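Local coordinates for putative sugar binding protein (Geobacillus stearothermophilus, PDB 6GT9), which binds galactose in the cleft between its two lobes and probably serves as the sugar-binding component of a three-component sensing system for galactan utilization, at residues N135-A138 with G139-G143; L170-R173 with G174-A178. All blocks are in the same frame, centred on the assembly; numbering follows the deposited sequence.

Contact 1 (N135-A138 with G139-G143); sequences NYYA and GFLAG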
loop_
_atom_site.group_PDB
_atom_site.type_symbol
_atom_site.label_atom_id
_atom_site.label_comp_id
_atom_site.label_asym_id
_atom_site.label_seq_id
_atom_site.Cartn_x
_atom_site.Cartn_y
_atom_site.Cartn_z
ATOM N N ASN A 135 -5.785 -0.570 -6.807
ATOM C CA ASN A 135 -4.985 0.608 -6.460
ATOM C C ASN A 135 -5.278 1.802 -7.366
ATOM O O ASN A 135 -5.288 2.948 -6.895
ATOM C CB ASN A 135 -3.503 0.243 -6.484
ATOM C CG ASN A 135 -3.116 -0.572 -5.288
ATOM O OD1 ASN A 135 -3.315 -0.131 -4.147
ATOM N ND2 ASN A 135 -2.589 -1.781 -5.518
ATOM N N TYR A 136 -5.496 1.563 -8.667
ATOM C CA TYR A 136 -5.896 2.651 -9.553
ATOM C C TYR A 136 -7.160 3.316 -9.036
ATOM O O TYR A 136 -7.253 4.547 -8.958
ATOM C CB TYR A 136 -6.136 2.148 -10.982
ATOM C CG TYR A 136 -6.663 3.273 -11.877
ATOM C CD1 TYR A 136 -5.786 4.125 -12.535
ATOM C CD2 TYR A 136 -8.029 3.507 -12.026
ATOM C CE1 TYR A 136 -6.249 5.171 -13.337
ATOM C CE2 TYR A 136 -8.502 4.558 -12.824
ATOM C CZ TYR A 136 -7.602 5.378 -13.481
ATOM O OH TYR A 136 -8.036 6.424 -14.273
ATOM N N TYR A 137 -8.152 2.504 -8.691
ATOM C CA TYR A 137 -9.450 3.041 -8.305
ATOM C C TYR A 137 -9.399 3.680 -6.925
ATOM O O TYR A 137 -10.112 4.658 -6.667
ATOM C CB TYR A 137 -10.491 1.927 -8.345
ATOM C CG TYR A 137 -11.877 2.419 -8.030
ATOM C CD1 TYR A 137 -12.515 3.332 -8.863
ATOM C CD2 TYR A 137 -12.533 2.017 -6.874
ATOM C CE1 TYR A 137 -13.785 3.809 -8.574
ATOM C CE2 TYR A 137 -13.812 2.491 -6.573
ATOM C CZ TYR A 137 -14.430 3.387 -7.430
ATOM O OH TYR A 137 -15.696 3.861 -7.156
ATOM N N ALA A 138 -8.563 3.146 -6.033
ATOM C CA ALA A 138 -8.301 3.805 -4.755
ATOM C C ALA A 138 -7.857 5.251 -4.963
ATOM O O ALA A 138 -8.350 6.168 -4.299
ATOM C CB ALA A 138 -7.232 3.030 -3.978
ATOM N N GLY A 139 -6.920 5.472 -5.887
ATOM C CA GLY A 139 -6.437 6.826 -6.122
ATOM C C GLY A 139 -7.488 7.695 -6.784
ATOM O O GLY A 139 -7.618 8.883 -6.472
ATOM N N PHE A 140 -8.262 7.105 -7.697
ATOM C CA PHE A 140 -9.362 7.820 -8.338
ATOM C C PHE A 140 -10.368 8.320 -7.308
ATOM O O PHE A 140 -10.824 9.469 -7.381
ATOM C CB PHE A 140 -10.032 6.890 -9.353
ATOM C CG PHE A 140 -10.963 7.581 -10.309
ATOM C CD1 PHE A 140 -12.306 7.709 -10.015
ATOM C CD2 PHE A 140 -10.498 8.062 -11.526
ATOM C CE1 PHE A 140 -13.180 8.332 -10.916
ATOM C CE2 PHE A 140 -11.364 8.693 -12.426
ATOM C CZ PHE A 140 -12.702 8.816 -12.120
ATOM N N LEU A 141 -10.722 7.471 -6.339
ATOM C CA LEU A 141 -11.600 7.889 -5.252
ATOM C C LEU A 141 -10.981 9.012 -4.436
ATOM O O LEU A 141 -11.685 9.940 -4.021
ATOM C CB LEU A 141 -11.928 6.708 -4.337
ATOM C CG LEU A 141 -12.791 5.597 -4.945
ATOM C CD1 LEU A 141 -12.970 4.443 -3.944
ATOM C CD2 LEU A 141 -14.149 6.142 -5.432
ATOM N N ALA A 142 -9.678 8.923 -4.153
ATOM C CA ALA A 142 -9.013 10.018 -3.453
ATOM C C ALA A 142 -9.092 11.303 -4.265
ATOM O O ALA A 142 -9.291 12.390 -3.705
ATOM C CB ALA A 142 -7.552 9.654 -3.157
ATOM N N GLY A 143 -8.969 11.194 -5.592
ATOM C CA GLY A 143 -9.083 12.377 -6.435
ATOM C C GLY A 143 -10.484 12.964 -6.429
ATOM O O GLY A 143 -10.656 14.182 -6.313
#

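Contact 2 (L170-R173 with G174-A178); sequences LRVR and GFEDA. With GAL (beta-D-galactopyranose), chain E.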
loop_
_atom_site.group_PDB
_atom_site.type_symbol
_atom_site.label_atom_id
_atom_site.label_comp_id
_atom_site.label_asym_id
_atom_site.label_seq_id
_atom_site.Cartn_x
_atom_site.Cartn_y
_atom_site.Cartn_z
ATOM N N LEU A 170 -0.107 3.573 -9.515
ATOM C CA LEU A 170 -1.524 3.492 -9.847
ATOM C C LEU A 170 -2.357 4.466 -9.013
ATOM O O LEU A 170 -3.313 5.058 -9.527
ATOM C CB LEU A 170 -2.021 2.052 -9.679
ATOM C CG LEU A 170 -1.573 1.036 -10.736
ATOM C CD1 LEU A 170 -2.005 -0.379 -10.329
ATOM C CD2 LEU A 170 -2.155 1.366 -12.101
ATOM N N ARG A 171 -2.010 4.651 -7.733
ATOM C CA ARG A 171 -2.767 5.572 -6.878
ATOM C C ARG A 171 -2.540 7.023 -7.277
ATOM O O ARG A 171 -3.444 7.861 -7.139
ATOM C CB ARG A 171 -2.391 5.374 -5.410
ATOM C CG ARG A 171 -2.754 4.007 -4.857
ATOM C CD ARG A 171 -2.058 3.738 -3.527
ATOM N NE ARG A 171 -2.238 2.340 -3.146
ATOM C CZ ARG A 171 -1.831 1.795 -2.006
ATOM N NH1 ARG A 171 -1.191 2.525 -1.096
ATOM N NH2 ARG A 171 -2.052 0.496 -1.797
ATOM N N VAL A 172 -1.331 7.348 -7.731
ATOM C CA VAL A 172 -1.089 8.673 -8.287
ATOM C C VAL A 172 -1.874 8.850 -9.578
ATOM O O VAL A 172 -2.561 9.863 -9.780
ATOM C CB VAL A 172 0.415 8.895 -8.521
ATOM C CG1 VAL A 172 0.643 10.191 -9.279
ATOM C CG2 VAL A 172 1.175 8.875 -7.196
ATOM N N ARG A 173 -1.776 7.868 -10.476
ATOM C CA ARG A 173 -2.373 8.005 -11.798
ATOM C C ARG A 173 -3.895 8.078 -11.723
ATOM O O ARG A 173 -4.520 8.848 -12.463
ATOM C CB ARG A 173 -1.916 6.851 -12.692
ATOM C CG ARG A 173 -2.414 6.949 -14.125
ATOM C CD ARG A 173 -1.904 8.229 -14.774
ATOM N NE ARG A 173 -2.705 8.601 -15.937
ATOM C CZ ARG A 173 -2.530 8.098 -17.155
ATOM N NH1 ARG A 173 -1.582 7.193 -17.373
ATOM N NH2 ARG A 173 -3.314 8.491 -18.152
ATOM N N GLY A 174 -4.510 7.299 -10.827
ATOM C CA GLY A 174 -5.952 7.391 -10.655
ATOM C C GLY A 174 -6.388 8.731 -10.085
ATOM O O GLY A 174 -7.419 9.289 -10.480
ATOM N N PHE A 175 -5.614 9.261 -9.134
ATOM C CA PHE A 175 -5.881 10.598 -8.607
ATOM C C PHE A 175 -5.862 11.633 -9.720
ATOM O O PHE A 175 -6.783 12.449 -9.847
ATOM C CB PHE A 175 -4.834 10.931 -7.539
ATOM C CG PHE A 175 -4.932 12.334 -6.984
ATOM C CD1 PHE A 175 -4.242 13.384 -7.578
ATOM C CD2 PHE A 175 -5.676 12.591 -5.839
ATOM C CE1 PHE A 175 -4.306 14.671 -7.058
ATOM C CE2 PHE A 175 -5.759 13.885 -5.314
ATOM C CZ PHE A 175 -5.066 14.922 -5.924
ATOM N N GLU A 176 -4.808 11.605 -10.538
ATOM C CA GLU A 176 -4.647 12.575 -11.612
ATOM C C GLU A 176 -5.792 12.494 -12.618
ATOM O O GLU A 176 -6.311 13.527 -13.067
ATOM C CB GLU A 176 -3.294 12.350 -12.286
ATOM C CG GLU A 176 -2.110 12.746 -11.401
ATOM C CD GLU A 176 -0.771 12.274 -11.948
ATOM O OE1 GLU A 176 -0.758 11.393 -12.833
ATOM O OE2 GLU A 176 0.275 12.787 -11.484
ATOM N N ASP A 177 -6.211 11.279 -12.976
ATOM C CA ASP A 177 -7.345 11.143 -13.887
ATOM C C ASP A 177 -8.614 11.719 -13.275
ATOM O O ASP A 177 -9.439 12.322 -13.980
ATOM C CB ASP A 177 -7.557 9.673 -14.258
ATOM C CG ASP A 177 -6.443 9.119 -15.136
ATOM O OD1 ASP A 177 -5.694 9.916 -15.739
ATOM O OD2 ASP A 177 -6.331 7.879 -15.240
ATOM N N ALA A 178 -8.795 11.543 -11.963
ATOM C CA ALA A 178 -10.040 11.969 -11.328
ATOM C C ALA A 178 -10.150 13.491 -11.246
ATOM O O ALA A 178 -11.249 14.038 -11.377
ATOM C CB ALA A 178 -10.165 11.353 -9.936
HETATM C C1 GAL E . 0.335 1.271 2.197
HETATM C C2 GAL E . 0.696 0.272 1.115
HETATM C C3 GAL E . 1.775 -0.715 1.594
HETATM C C4 GAL E . 2.998 0.044 2.082
HETATM C C5 GAL E . 2.599 1.097 3.102
HETATM C C6 GAL E . 3.763 2.013 3.489
HETATM O O1 GAL E . -0.636 2.174 1.708
HETATM O O2 GAL E . -0.453 -0.491 0.718
HETATM O O3 GAL E . 2.208 -1.497 0.524
HETATM O O4 GAL E . 3.663 0.674 0.982
HETATM O O5 GAL E . 1.514 1.987 2.616
HETATM O O6 GAL E . 3.477 2.715 4.679
#

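Contact 1 (N135-A138 with G139-G143)
Leu141 lies over one face of the Tyr137 ring, an i to i+4 pairing that shows how side chains one turn apart on a helix can cover one another. The leucine CG sits 3.9 Å from the centroid of the Tyr137 ring, 22° off the ring normal, which makes the contact a CH-pi interaction displaced toward the rim. Its two methyls divide the ring between them: CD1 of Leu141 rests 3.4 Å from CE2 of Tyr137, while CD2 reaches the phenol end, 3.3 Å from the Tyr137 OH. Different first torsions bring the two together, since Tyr137 has CG anti to its own N (chi1 -177°) and sweeps along the helix, whereas Leu141 keeps CG beside its N (chi1 -68°) and leans back toward the ring.

Next to this pair, Tyr136 and Phe140 run side by side in the same direction, touching loosely, with CE2 of Tyr136 4.2 Å from CD2 of Phe140. Beneath them the backbone makes regular i to i+4 bonds; Leu141 N to Tyr137 O measures 2.9 Å and is nearly straight. The small residues take the buried side, where Ala138 and Ala142 both pack on Val265 of strand 263-266.

Further out, the Tyr136 hydroxyl is probably hydrogen-bonded to OD2 of Asp177, though the spacing is unusually short. The side-chain amide of Asn135, at the start of the helix, accepts from Arg171 through OD1 and donates from ND2 to the Asp119 carbonyl, which makes it a second-shell residue between two galactose-binding residues. Helix 135-149 thus presents its N-terminal end to the sugar cleft and its alanine side to a beta-sheet, a layout that belongs to the alpha/beta lobes of periplasmic sugar-binding proteins.

Contact 2 (L170-R173 with G174-A178)
From Leu170 to Ala178 the backbone is continuous helix, the crossover of the beta-alpha-beta unit formed by strand 154-160, helix 166-179 and strand 185-192. Among its i to i+4 bonds, Glu176 N to Val172 O is short at 2.9 Å, whereas Phe175 N stands well above the plane of the Arg171 carbonyl, 3.3 Å from its O; that oxygen also bonds the Tyr218 hydroxyl.

Val172 and Glu176 lie alongside each other, CG1 of the valine 3.4 Å from OE2 of the glutamate. Arg173 bends at its second torsion (chi2 60°), which turns its NE forward along the helix to OD1 of Asp177, a 3.3 Å salt bridge entering from the syn side but 32° out of the carboxylate plane. This carboxylate is shared: OD1 also pairs with Arg180.

Arg171 instead leaves the helix as an extended chain toward the galactose. Besides its partner Asn135, the Thr220 carbonyl helps to hold its guanidinium, probably limiting its rotation. The two terminal nitrogens then donate hydrogen bonds to adjacent sugar oxygens, NH1 to O1 of the galactose at 2.9 Å and NH2 to its O2 at 3.1 Å.

How the contacts relate
Followed from the N terminus, the chain completes contact 1 on helix 135-149, runs through strand 154-160, and only then enters contact 2 on helix 166-179. The contacts are therefore in series; neither nests in nor crosses the other, and each closes just a helical turn rather than a long loop. In space, however, their centres are 6 Å apart, and the two helices meet along their lengths. A polar link lies near the sugar end, while further on Gly143 CA packs 3.5 Å from CD2 of Phe175. After strand 129-132 of the first sheet the chain passes into the second lobe, where the contacts set two neighbouring helices of that lobe side by side, with one end of the pair at the galactose.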